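Local coordinates for glycerol uptake operon antiterminator-related protein (Thermotoga maritima, PDB 1VKF) that probably takes part in controlling transcription of glycerol-uptake genes, as glycerol-3-phosphate responsive antiterminators do, though its own role is not established, at residues 22-27 / 35-40; 51-54 / 58-61; 74-79 / 95-100; 122-127 / 145-150; 162-167 / 172-177. All blocks are in the same frame, centred on the assembly; numbering follows the deposited sequence.

In the fold
The five contacts follow one another along the chain without overlap and are spread around a TIM barrel, whose ring of parallel strands closes where strand 173-176 pairs with strand 16-21. Interactions 1 and 2, centres about 10 Å apart, lie on neighbouring strands 34-41 and 58-62, joined by a probable hydrogen bond from V35 N to T58 O, 2.8 Å. Interaction 3, in the outer helical layer, touches interaction 2 through V79 and V61, and interaction 4 through K99 and L127. Interactions 1 and 4 have centres about 29 Å apart across the barrel. Interaction 5 lies on the closing strand, S177 and S175 touching W22 and F36, so contacts distant in sequence meet round one barrel.

Interaction 1: 22-27 / 35-40; sequences WDMDSI and VFLLKS
W22 holds CG anti to its carbonyl carbon (chi1 -81°), and chi2 of 106° turns the indole so that it lies across L38, whose CG is likewise anti to its carbonyl carbon (chi1 -62°) and leads the branch alongside the ring. The evidence for a CH-pi contact is direct: L38 CB stands 3.7 Å from the centroid of the W22 six-membered ring, almost exactly on the ring normal. The leucine then reaches along the ring with its methyl, CD1 lying 3.7 Å from W22 CZ2. The carbonyl of L38 also borders the ring, O being 3.6 Å from W22 CZ3. The K39 side chain crosses that of W22 at about a right angle. Its CB is 3.9 Å from W22 CE3 and 3.7 Å from W22 O, while the extended remainder leads away. Farther along the loop, selenomethionine M24 curls through two bends to bring SE 4.0 Å from L37 CD1, and it also packs on H48 and I51 of helix 45-54. W22 NE1 is hydrogen-bonded to a bound citrate, probably from the crystallisation liquor. The arrangement is that of a loop following a barrel strand folded over the end of the next strand, at the C-terminal mouth where TIM barrels typically bind ligands.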
# COMPACT_ATOMS: atom_id res chain seq x y z
N TRP A 22 1.69 10.69 -5.16
CA TRP A 22 1.31 10.52 -6.58
C TRP A 22 2.30 11.19 -7.52
O TRP A 22 2.36 10.89 -8.71
CB TRP A 22 -0.08 11.10 -6.83
CG TRP A 22 -1.13 10.17 -6.43
CD1 TRP A 22 -1.94 10.27 -5.31
CD2 TRP A 22 -1.49 8.96 -7.08
NE1 TRP A 22 -2.80 9.20 -5.26
CE2 TRP A 22 -2.55 8.38 -6.35
CE3 TRP A 22 -1.04 8.30 -8.25
CZ2 TRP A 22 -3.15 7.18 -6.71
CZ3 TRP A 22 -1.66 7.15 -8.63
CH2 TRP A 22 -2.70 6.57 -7.85
N ASP A 23 3.03 12.15 -7.01
CA ASP A 23 4.10 12.67 -7.82
C ASP A 23 5.21 13.20 -6.96
O ASP A 23 5.06 13.39 -5.74
CB ASP A 23 3.60 13.70 -8.85
CG ASP A 23 3.56 15.08 -8.30
OD1 ASP A 23 2.96 15.19 -7.22
OD2 ASP A 23 4.10 16.10 -8.83
N MSE A 24 6.34 13.39 -7.61
CA MSE A 24 7.63 13.59 -6.96
C MSE A 24 8.23 14.95 -7.28
O MSE A 24 9.38 15.23 -6.94
CB MSE A 24 8.58 12.49 -7.42
CG MSE A 24 8.18 11.15 -6.89
SE MSE A 24 8.36 11.01 -4.93
CE MSE A 24 10.31 11.49 -4.72
N ASP A 25 7.48 15.80 -7.95
CA ASP A 25 8.02 17.12 -8.33
C ASP A 25 7.87 18.04 -7.13
O ASP A 25 8.86 18.58 -6.65
CB ASP A 25 7.33 17.68 -9.58
CG ASP A 25 8.07 18.91 -10.17
OD1 ASP A 25 8.60 19.75 -9.41
OD2 ASP A 25 8.16 19.13 -11.40
N SER A 26 6.64 18.19 -6.63
CA SER A 26 6.40 19.05 -5.48
C SER A 26 6.02 18.12 -4.35
O SER A 26 4.98 17.46 -4.43
CB SER A 26 5.27 20.05 -5.75
OG SER A 26 5.53 20.84 -6.90
N ILE A 27 6.88 18.04 -3.33
CA ILE A 27 6.71 17.07 -2.27
C ILE A 27 6.47 17.72 -0.93
O ILE A 27 5.52 17.37 -0.26
CB ILE A 27 7.93 16.14 -2.19
CG1 ILE A 27 8.17 15.46 -3.55
CG2 ILE A 27 7.72 15.10 -1.14
CD1 ILE A 27 9.43 14.59 -3.57
N VAL A 35 5.92 5.45 3.45
CA VAL A 35 5.46 6.10 2.23
C VAL A 35 5.04 5.01 1.25
O VAL A 35 5.78 4.06 1.03
CB VAL A 35 6.58 6.97 1.56
CG1 VAL A 35 6.16 7.46 0.18
CG2 VAL A 35 6.91 8.19 2.38
N PHE A 36 3.85 5.19 0.65
CA PHE A 36 3.44 4.40 -0.50
C PHE A 36 3.60 5.23 -1.73
O PHE A 36 2.92 6.23 -1.88
CB PHE A 36 1.99 3.94 -0.33
CG PHE A 36 1.78 2.83 0.63
CD1 PHE A 36 2.80 2.30 1.38
CD2 PHE A 36 0.50 2.34 0.84
CE1 PHE A 36 2.56 1.23 2.22
CE2 PHE A 36 0.26 1.31 1.69
CZ PHE A 36 1.28 0.76 2.38
N LEU A 37 4.54 4.87 -2.61
CA LEU A 37 4.75 5.62 -3.87
C LEU A 37 3.84 5.02 -4.91
O LEU A 37 3.99 3.86 -5.32
CB LEU A 37 6.21 5.48 -4.31
CG LEU A 37 6.58 6.17 -5.60
CD1 LEU A 37 6.29 7.64 -5.57
CD2 LEU A 37 8.05 5.87 -5.91
N LEU A 38 2.82 5.76 -5.30
CA LEU A 38 1.73 5.20 -6.07
C LEU A 38 1.83 5.39 -7.57
O LEU A 38 1.04 4.78 -8.32
CB LEU A 38 0.40 5.77 -5.58
CG LEU A 38 0.11 5.43 -4.11
CD1 LEU A 38 -1.27 5.97 -3.78
CD2 LEU A 38 0.16 3.93 -3.82
N LYS A 39 2.81 6.17 -8.01
CA LYS A 39 3.12 6.29 -9.43
C LYS A 39 4.59 6.62 -9.61
O LYS A 39 5.17 7.43 -8.88
CB LYS A 39 2.26 7.41 -10.05
CG LYS A 39 2.40 7.58 -11.58
CD LYS A 39 1.55 8.75 -12.11
CE LYS A 39 1.63 8.79 -13.63
NZ LYS A 39 0.65 9.74 -14.20
N SER A 40 5.19 6.02 -10.61
CA SER A 40 6.53 6.38 -11.00
C SER A 40 6.70 5.89 -12.44
O SER A 40 5.72 5.61 -13.13
CB SER A 40 7.59 5.74 -10.03
OG SER A 40 8.93 6.14 -10.35

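Interaction 2: 51-54 / 58-61; sequences ILKD and TVFV
No flat group mediates the meeting of L52 and K53 with V59: the surfaces in touch are aliphatic branches, and the one ring in these segments, F60, stacks edge-to-face with F14 instead. The main contact is L52 CB against V59 CG2 at 3.6 Å. A second pair, L52 CD1 and V59 CG1, stands 4.0 Å apart, so both methyls of the valine are engaged by one leucine. The two side chains cross at about a right angle, which lets the leucine straddle the fork of the valine. That fork is set by V59 chi1 of -175°, with CG1 anti to the backbone N and CG2 anti to the carbonyl carbon. K53 shares the CG2 methyl with L52 and runs past V59 in the opposite sense, CD coming 4.0 Å from V59 CG2. Bends at chi2 and chi3 fold the lysine back toward the strand, leaving NZ 4.1 Å from T58 CA. Its charge is met elsewhere: NZ forms a salt bridge with D85 OD2 and a hydrogen bond with K57 O. D85 OD2 also accepts from V59 N, so one carboxylate oxygen links the lysine tip to the strand backbone. V59 also touches L49 on the same helix. Helix-to-strand packing across a tight return is characteristic of the beta-alpha-beta unit of a TIM barrel, here strand 34-41, helix 45-54 and strand 58-62.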
# COMPACT_ATOMS: atom_id res chain seq x y z
N ILE A 51 15.33 9.78 -3.17
CA ILE A 51 14.82 10.99 -2.49
C ILE A 51 14.11 10.56 -1.18
O ILE A 51 14.31 11.14 -0.11
CB ILE A 51 13.90 11.83 -3.39
CG1 ILE A 51 14.67 12.51 -4.51
CG2 ILE A 51 13.09 12.84 -2.54
CD1 ILE A 51 13.72 12.98 -5.68
N LEU A 52 13.27 9.53 -1.27
CA LEU A 52 12.40 9.14 -0.18
C LEU A 52 13.19 8.38 0.87
O LEU A 52 13.01 8.59 2.08
CB LEU A 52 11.25 8.28 -0.70
CG LEU A 52 10.26 9.05 -1.60
CD1 LEU A 52 9.26 8.04 -2.18
CD2 LEU A 52 9.53 10.14 -0.87
N LYS A 53 14.11 7.53 0.43
CA LYS A 53 14.93 6.77 1.37
C LYS A 53 15.89 7.73 2.11
O LYS A 53 16.17 7.53 3.27
CB LYS A 53 15.71 5.64 0.67
CG LYS A 53 14.80 4.47 0.10
CD LYS A 53 13.99 3.75 1.18
CE LYS A 53 14.91 3.09 2.24
NZ LYS A 53 14.17 2.51 3.46
N ASP A 54 16.35 8.76 1.43
CA ASP A 54 17.21 9.79 2.03
C ASP A 54 16.49 10.52 3.19
O ASP A 54 17.16 11.00 4.13
CB ASP A 54 17.67 10.79 0.99
CG ASP A 54 18.92 10.30 0.19
OD1 ASP A 54 19.47 9.21 0.50
OD2 ASP A 54 19.42 10.95 -0.74
N THR A 58 10.43 4.38 5.08
CA THR A 58 10.20 3.05 4.54
C THR A 58 9.26 3.23 3.37
O THR A 58 8.18 3.85 3.52
CB THR A 58 9.54 2.16 5.61
OG1 THR A 58 10.45 1.98 6.69
CG2 THR A 58 9.24 0.73 5.09
N VAL A 59 9.63 2.68 2.22
CA VAL A 59 8.90 2.95 0.98
C VAL A 59 8.42 1.66 0.32
O VAL A 59 9.22 0.79 -0.01
CB VAL A 59 9.73 3.79 -0.04
CG1 VAL A 59 8.89 4.15 -1.26
CG2 VAL A 59 10.28 5.02 0.59
N PHE A 60 7.11 1.55 0.15
CA PHE A 60 6.48 0.53 -0.67
C PHE A 60 6.06 1.18 -1.99
O PHE A 60 5.64 2.36 -2.06
CB PHE A 60 5.27 -0.13 0.06
CG PHE A 60 5.65 -1.08 1.11
CD1 PHE A 60 6.32 -0.67 2.25
CD2 PHE A 60 5.33 -2.37 0.93
CE1 PHE A 60 6.67 -1.60 3.22
CE2 PHE A 60 5.67 -3.34 1.92
CZ PHE A 60 6.36 -2.93 3.02
N VAL A 61 6.32 0.46 -3.08
CA VAL A 61 6.05 0.96 -4.40
C VAL A 61 4.88 0.18 -5.00
O VAL A 61 4.89 -1.04 -5.00
CB VAL A 61 7.26 0.75 -5.34
CG1 VAL A 61 6.93 1.13 -6.76
CG2 VAL A 61 8.40 1.59 -4.83

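Interaction 3: 74-79 / 95-100; sequences EAILFV and YVVAKK
The helical segments 74-79 and 95-100 come nearest at I76 and A98, whose CA atoms are 6.6 Å apart, and each keeps regular helical hydrogen bonds, as in F78 N to E74 O at 2.9 Å and K99 N to Y95 O at 3.0 Å. These are neighbouring helices of the outer layer of a TIM barrel, 73-82 and 92-100, with strand 86-89 between them in sequence. At this separation a single large residue is enough to bridge the gap, and I76 is that residue. Its CG1 is turned anti to the carbonyl carbon (chi1 -66°), which extends CD1 toward the second helix, while CG2 lies beside the carbonyl carbon and faces A98. V97 and A98 offer it two adjacent positions on one helix surface. V97 presents its CB and CG1, and its side chain crosses that of I76 obliquely. I76 CD1 also lies 3.8 Å from A98 N, an approach to the backbone consistent with the small side chain there. Farther along, I76 CG2 and A98 CB are 4.3 Å apart, a looser apolar contact. The surroundings extend the hydrophobic layer: I76 also touches M63 and I103, and A98 packs on I87 and A105 of strands beneath the helices. No hydrogen bond joins the two segments. The tightest point is I76 CD1, 3.6 Å from V97 CG1 and 3.7 Å from V97 CB.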
# COMPACT_ATOMS: atom_id res chain seq x y z
N GLU A 74 10.99 -10.74 -12.51
CA GLU A 74 11.97 -9.76 -12.95
C GLU A 74 11.56 -8.31 -12.64
O GLU A 74 12.38 -7.53 -12.16
CB GLU A 74 12.31 -9.93 -14.44
CG GLU A 74 12.83 -11.30 -14.83
CD GLU A 74 11.77 -12.36 -15.11
OE1 GLU A 74 10.55 -12.14 -14.90
OE2 GLU A 74 12.18 -13.48 -15.53
N ALA A 75 10.28 -7.98 -12.83
CA ALA A 75 9.76 -6.68 -12.44
C ALA A 75 9.89 -6.42 -10.95
O ALA A 75 10.32 -5.35 -10.52
CB ALA A 75 8.33 -6.50 -12.89
N ILE A 76 9.55 -7.42 -10.15
CA ILE A 76 9.64 -7.26 -8.69
C ILE A 76 11.10 -7.06 -8.24
O ILE A 76 11.39 -6.16 -7.42
CB ILE A 76 9.04 -8.48 -7.95
CG1 ILE A 76 7.54 -8.61 -8.16
CG2 ILE A 76 9.38 -8.42 -6.48
CD1 ILE A 76 7.04 -10.03 -8.01
N LEU A 77 12.02 -7.86 -8.81
CA LEU A 77 13.46 -7.72 -8.55
C LEU A 77 14.00 -6.37 -9.02
O LEU A 77 14.86 -5.82 -8.35
CB LEU A 77 14.30 -8.84 -9.16
CG LEU A 77 14.00 -10.19 -8.52
CD1 LEU A 77 14.74 -11.29 -9.25
CD2 LEU A 77 14.29 -10.15 -7.03
N PHE A 78 13.48 -5.77 -10.12
CA PHE A 78 13.85 -4.46 -10.54
C PHE A 78 13.46 -3.39 -9.53
O PHE A 78 14.26 -2.50 -9.23
CB PHE A 78 13.16 -4.16 -11.89
CG PHE A 78 13.47 -2.83 -12.46
CD1 PHE A 78 12.70 -1.77 -12.09
CD2 PHE A 78 14.54 -2.67 -13.32
CE1 PHE A 78 12.96 -0.48 -12.61
CE2 PHE A 78 14.82 -1.41 -13.87
CZ PHE A 78 14.03 -0.32 -13.49
N VAL A 79 12.25 -3.52 -8.98
CA VAL A 79 11.78 -2.57 -8.02
C VAL A 79 12.64 -2.71 -6.71
O VAL A 79 12.99 -1.69 -6.09
CB VAL A 79 10.25 -2.78 -7.76
CG1 VAL A 79 9.81 -1.95 -6.59
CG2 VAL A 79 9.50 -2.40 -9.03
N TYR A 95 2.17 -10.89 -5.88
CA TYR A 95 2.25 -11.06 -4.44
C TYR A 95 2.98 -12.36 -4.08
O TYR A 95 3.92 -12.31 -3.28
CB TYR A 95 0.83 -11.05 -3.82
CG TYR A 95 0.89 -11.18 -2.32
CD1 TYR A 95 1.03 -10.06 -1.55
CD2 TYR A 95 0.89 -12.41 -1.70
CE1 TYR A 95 1.13 -10.10 -0.23
CE2 TYR A 95 1.01 -12.49 -0.30
CZ TYR A 95 1.16 -11.29 0.40
OH TYR A 95 1.23 -11.22 1.76
N VAL A 96 2.60 -13.48 -4.69
CA VAL A 96 3.19 -14.78 -4.36
C VAL A 96 4.70 -14.76 -4.71
O VAL A 96 5.53 -15.25 -3.96
CB VAL A 96 2.48 -16.01 -5.06
CG1 VAL A 96 3.19 -17.31 -4.75
CG2 VAL A 96 1.04 -16.13 -4.59
N VAL A 97 5.04 -14.16 -5.83
CA VAL A 97 6.41 -14.17 -6.28
C VAL A 97 7.24 -13.28 -5.34
O VAL A 97 8.37 -13.59 -5.02
CB VAL A 97 6.51 -13.70 -7.78
CG1 VAL A 97 7.96 -13.48 -8.16
CG2 VAL A 97 5.90 -14.72 -8.69
N ALA A 98 6.69 -12.14 -4.92
CA ALA A 98 7.40 -11.27 -4.00
C ALA A 98 7.71 -12.05 -2.74
O ALA A 98 8.83 -12.09 -2.32
CB ALA A 98 6.61 -10.05 -3.68
N LYS A 99 6.69 -12.67 -2.18
CA LYS A 99 6.82 -13.45 -0.95
C LYS A 99 7.87 -14.56 -1.06
O LYS A 99 8.69 -14.73 -0.17
CB LYS A 99 5.44 -14.01 -0.59
CG LYS A 99 5.39 -14.80 0.71
CD LYS A 99 4.01 -15.46 0.85
CE LYS A 99 3.67 -15.86 2.27
NZ LYS A 99 2.20 -15.99 2.36
N LYS A 100 7.82 -15.31 -2.16
CA LYS A 100 8.78 -16.38 -2.46
C LYS A 100 10.24 -15.87 -2.46
O LYS A 100 11.17 -16.62 -2.15
CB LYS A 100 8.48 -16.96 -3.83
CG LYS A 100 7.40 -18.04 -3.80

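Interaction 4: 122-127 / 145-150; sequences EQIETL and RKIPGR
Water 2 is gripped from both segments: it donates to E125 O at 2.9 Å and accepts from R150 NH2, also at 2.9 Å, lying in the plane of the guanidinium at its edge. Water 1 makes a second bridge, accepting from R150 NE and giving a weak bond to E125 OE2, but its separation from NE is too short to be trusted. The charged groups themselves do not meet: E125 OE2 is 4.8 Å from R150 NH2, and the carboxylate and guanidinium planes are 56° apart, so the opposite charges are close without touching and water links the two residues. I124 CG2 and E125 CA lie over one face of the guanidinium. The arginine chain, extended from CG to NE, slides past I124 in the opposite direction, bringing CD to 3.4 Å from I124 CG2, a tight approach. NH1 has its own partner, the carbonyl oxygen of V129. Replacing R150 with an alanine would probably leave V129 O without this donor, break the water 2 link to E125 O and uncover the flank of I124. At its other branch, I124 brings CD1 to 4.2 Å from I147 CD1. I147 opens a type II turn closed by R150 N to I147 O at 3.1 Å, with G149 at positive phi (89°). The contact thus joins the I124-E125 part of helix 114-127 to the loop between helix 140-144 and strand 151-155. I147 also touches I121 of the former helix, whose L127 packs in turn on V96 of helix 92-100.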
# COMPACT_ATOMS: atom_id res chain seq x y z
N GLU A 122 -11.25 -15.41 0.64
CA GLU A 122 -10.80 -16.74 0.21
C GLU A 122 -9.39 -16.66 -0.35
O GLU A 122 -8.52 -17.46 -0.01
CB GLU A 122 -11.72 -17.30 -0.87
CG GLU A 122 -11.47 -18.78 -1.14
N GLN A 123 -9.15 -15.70 -1.23
CA GLN A 123 -7.81 -15.48 -1.76
C GLN A 123 -6.78 -15.17 -0.67
O GLN A 123 -5.68 -15.70 -0.69
CB GLN A 123 -7.87 -14.34 -2.76
CG GLN A 123 -6.57 -14.03 -3.42
CD GLN A 123 -6.73 -13.58 -4.85
OE1 GLN A 123 -6.92 -12.40 -5.10
NE2 GLN A 123 -6.61 -14.53 -5.80
N ILE A 124 -7.13 -14.30 0.29
CA ILE A 124 -6.22 -13.96 1.40
C ILE A 124 -5.82 -15.20 2.19
O ILE A 124 -4.65 -15.39 2.52
CB ILE A 124 -6.87 -12.91 2.30
CG1 ILE A 124 -6.77 -11.53 1.62
CG2 ILE A 124 -6.19 -12.85 3.67
CD1 ILE A 124 -7.75 -10.52 2.15
N GLU A 125 -6.80 -16.04 2.46
CA GLU A 125 -6.57 -17.20 3.30
C GLU A 125 -5.74 -18.24 2.54
O GLU A 125 -4.81 -18.81 3.09
CB GLU A 125 -7.92 -17.73 3.80
CG GLU A 125 -8.56 -16.70 4.72
CD GLU A 125 -9.86 -17.14 5.36
OE1 GLU A 125 -10.61 -17.89 4.72
OE2 GLU A 125 -10.13 -16.68 6.50
N THR A 126 -6.02 -18.41 1.26
CA THR A 126 -5.33 -19.42 0.45
C THR A 126 -3.88 -19.09 0.18
O THR A 126 -3.02 -19.96 0.20
CB THR A 126 -6.07 -19.60 -0.88
OG1 THR A 126 -7.40 -20.05 -0.62
CG2 THR A 126 -5.46 -20.77 -1.67
N LEU A 127 -3.60 -17.82 -0.07
CA LEU A 127 -2.25 -17.37 -0.37
C LEU A 127 -1.43 -16.98 0.87
O LEU A 127 -0.25 -16.70 0.76
CB LEU A 127 -2.33 -16.18 -1.33
CG LEU A 127 -3.04 -16.43 -2.67
CD1 LEU A 127 -3.01 -15.17 -3.51
CD2 LEU A 127 -2.45 -17.64 -3.41
N ARG A 145 -12.89 -6.87 10.26
CA ARG A 145 -13.58 -7.74 11.24
C ARG A 145 -13.69 -9.19 10.78
O ARG A 145 -13.83 -10.10 11.63
CB ARG A 145 -14.97 -7.19 11.55
CG ARG A 145 -14.96 -5.96 12.46
CD ARG A 145 -16.34 -5.49 12.95
NE ARG A 145 -17.07 -4.67 11.97
CZ ARG A 145 -17.09 -3.32 11.91
NH1 ARG A 145 -16.39 -2.57 12.76
NH2 ARG A 145 -17.81 -2.72 10.97
N LYS A 146 -13.65 -9.41 9.47
CA LYS A 146 -13.74 -10.76 8.89
C LYS A 146 -12.40 -11.47 8.76
O LYS A 146 -12.37 -12.67 8.50
CB LYS A 146 -14.44 -10.70 7.53
CG LYS A 146 -15.82 -10.00 7.57
CD LYS A 146 -16.99 -10.95 7.70
CE LYS A 146 -18.35 -10.19 7.72
NZ LYS A 146 -19.32 -10.66 6.70
N ILE A 147 -11.30 -10.73 8.91
CA ILE A 147 -9.95 -11.30 8.82
C ILE A 147 -9.11 -10.93 10.04
O ILE A 147 -8.02 -10.37 9.91
CB ILE A 147 -9.26 -10.91 7.49
CG1 ILE A 147 -9.31 -9.39 7.21
CG2 ILE A 147 -9.91 -11.69 6.34
CD1 ILE A 147 -8.62 -9.01 5.95
N PRO A 148 -9.60 -11.28 11.22
CA PRO A 148 -8.87 -10.98 12.46
C PRO A 148 -7.50 -11.64 12.43
O PRO A 148 -7.32 -12.71 11.84
CB PRO A 148 -9.77 -11.56 13.57
CG PRO A 148 -10.70 -12.50 12.89
CD PRO A 148 -10.85 -12.04 11.49
N GLY A 149 -6.51 -10.98 12.99
CA GLY A 149 -5.13 -11.43 12.87
C GLY A 149 -4.37 -10.89 11.65
O GLY A 149 -3.15 -11.03 11.58
N ARG A 150 -5.05 -10.34 10.66
CA ARG A 150 -4.32 -9.80 9.52
C ARG A 150 -4.31 -8.30 9.62
O ARG A 150 -5.22 -7.71 10.21
CB ARG A 150 -4.91 -10.30 8.19
CG ARG A 150 -4.85 -11.85 8.13
CD ARG A 150 -5.50 -12.45 6.94
NE ARG A 150 -5.76 -13.87 7.17
CZ ARG A 150 -4.99 -14.87 6.74
NH1 ARG A 150 -3.87 -14.66 6.08
NH2 ARG A 150 -5.36 -16.10 7.02
O HOH W 1 -8.04 -14.49 7.91
O HOH W 2 -3.52 -17.86 5.54

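Interaction 5: 162-167 / 172-177; sequences EEAREI and SAISTS
I174 points from its strand at the helix and ends in a notch formed by A164 and I167, residues three apart and therefore about one helical turn from each other. The orientation follows from I174 chi1 of -63°: CG1 stands anti to the carbonyl carbon and carries CD1 outward to the helix. Against A164 the approach is end-on to the backbone, with I174 CD1 3.5 Å from A164 O and 3.6 Å from A164 CA. The short side chain completes that wall, A164 CB lying 3.7 Å from the same methyl, and its small size lets the isoleucine come so near the helix backbone. Against I167 the geometry differs, because the two isoleucines cross at about a right angle. I167 CG2, anti to its backbone N, comes 3.9 Å from I174 CD1, and also 3.9 Å from I174 CG1, so it bears on the outer half of the chain and not on the tip alone. All three residues are buried, and no hydrogen bond crosses between the segments. Further apolar neighbours are V158, touched by A164 and I167, and A154 of strand 151-155, touched by I167 and I174. S175, on the same strand but not part of this contact, and S177 beyond it hydrogen-bond through OG to the citrate, a likely crystallisation additive. The contact packs helix 161-167 on strand 173-176, the later half of a beta-alpha-beta unit that starts with strand 151-155. Strand 173-176 lies between 151-155 and 16-21 in the sheet, and I174 also touches I17 of the latter.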
# COMPACT_ATOMS: atom_id res chain seq x y z
N GLU A 162 -12.53 13.19 10.85
CA GLU A 162 -13.51 12.38 11.58
C GLU A 162 -13.60 10.97 10.98
O GLU A 162 -13.64 9.97 11.69
CB GLU A 162 -14.90 13.03 11.58
CG GLU A 162 -15.03 14.28 12.43
CD GLU A 162 -14.62 15.56 11.72
OE1 GLU A 162 -14.13 15.49 10.57
OE2 GLU A 162 -14.73 16.66 12.33
N GLU A 163 -13.62 10.88 9.66
CA GLU A 163 -13.61 9.55 8.99
C GLU A 163 -12.36 8.77 9.32
O GLU A 163 -12.43 7.60 9.67
CB GLU A 163 -13.71 9.74 7.49
CG GLU A 163 -15.02 10.35 7.05
CD GLU A 163 -15.14 10.58 5.53
OE1 GLU A 163 -14.26 10.16 4.73
OE2 GLU A 163 -16.15 11.16 5.13
N ALA A 164 -11.21 9.46 9.28
CA ALA A 164 -9.93 8.82 9.55
C ALA A 164 -9.85 8.30 10.97
O ALA A 164 -9.41 7.19 11.17
CB ALA A 164 -8.80 9.76 9.26
N ARG A 165 -10.26 9.11 11.95
CA ARG A 165 -10.21 8.71 13.36
C ARG A 165 -11.03 7.48 13.62
O ARG A 165 -10.63 6.53 14.34
CB ARG A 165 -10.63 9.87 14.28
CG ARG A 165 -9.65 11.03 14.36
CD ARG A 165 -9.91 12.05 15.51
NE ARG A 165 -8.93 13.14 15.51
CZ ARG A 165 -7.66 13.03 15.90
NH1 ARG A 165 -7.19 11.87 16.37
NH2 ARG A 165 -6.85 14.07 15.84
N GLU A 166 -12.20 7.45 13.01
CA GLU A 166 -13.12 6.36 13.20
C GLU A 166 -12.55 5.08 12.54
O GLU A 166 -12.52 4.03 13.15
CB GLU A 166 -14.51 6.68 12.64
CG GLU A 166 -15.52 5.57 12.87
CD GLU A 166 -15.70 5.21 14.36
OE1 GLU A 166 -15.54 6.09 15.23
OE2 GLU A 166 -15.97 4.02 14.66
N ILE A 167 -12.04 5.19 11.32
CA ILE A 167 -11.48 4.02 10.62
C ILE A 167 -10.32 3.42 11.42
O ILE A 167 -10.19 2.19 11.54
CB ILE A 167 -11.05 4.43 9.17
CG1 ILE A 167 -12.26 4.60 8.31
CG2 ILE A 167 -10.07 3.40 8.61
CD1 ILE A 167 -11.95 5.29 7.03
N SER A 172 -5.32 -0.99 11.11
CA SER A 172 -4.01 -0.57 11.60
C SER A 172 -3.62 0.80 11.11
O SER A 172 -3.07 1.58 11.87
CB SER A 172 -2.94 -1.55 11.17
OG SER A 172 -3.15 -2.77 11.84
N ALA A 173 -3.90 1.06 9.84
CA ALA A 173 -3.39 2.27 9.19
C ALA A 173 -4.27 2.75 8.06
O ALA A 173 -5.12 2.04 7.58
CB ALA A 173 -2.00 1.97 8.67
N ILE A 174 -4.05 3.98 7.63
CA ILE A 174 -4.66 4.54 6.44
C ILE A 174 -3.60 5.15 5.53
O ILE A 174 -2.79 5.93 6.00
CB ILE A 174 -5.62 5.71 6.82
CG1 ILE A 174 -6.78 5.22 7.69
CG2 ILE A 174 -6.10 6.42 5.58
CD1 ILE A 174 -7.58 6.35 8.33
N SER A 175 -3.63 4.81 4.26
CA SER A 175 -2.80 5.39 3.26
C SER A 175 -3.55 6.55 2.64
O SER A 175 -4.65 6.40 2.13
CB SER A 175 -2.40 4.38 2.18
OG SER A 175 -1.74 5.09 1.10
N THR A 176 -2.94 7.74 2.64
CA THR A 176 -3.56 8.95 2.07
C THR A 176 -2.53 9.96 1.62
O THR A 176 -1.43 10.02 2.19
CB THR A 176 -4.47 9.62 3.15
OG1 THR A 176 -5.01 10.87 2.68
CG2 THR A 176 -3.67 9.94 4.41
N SER A 177 -2.88 10.74 0.61
CA SER A 177 -2.00 11.84 0.11
C SER A 177 -2.35 13.19 0.77
O SER A 177 -1.74 14.24 0.47
CB SER A 177 -2.02 11.97 -1.42
OG SER A 177 -3.28 12.46 -1.88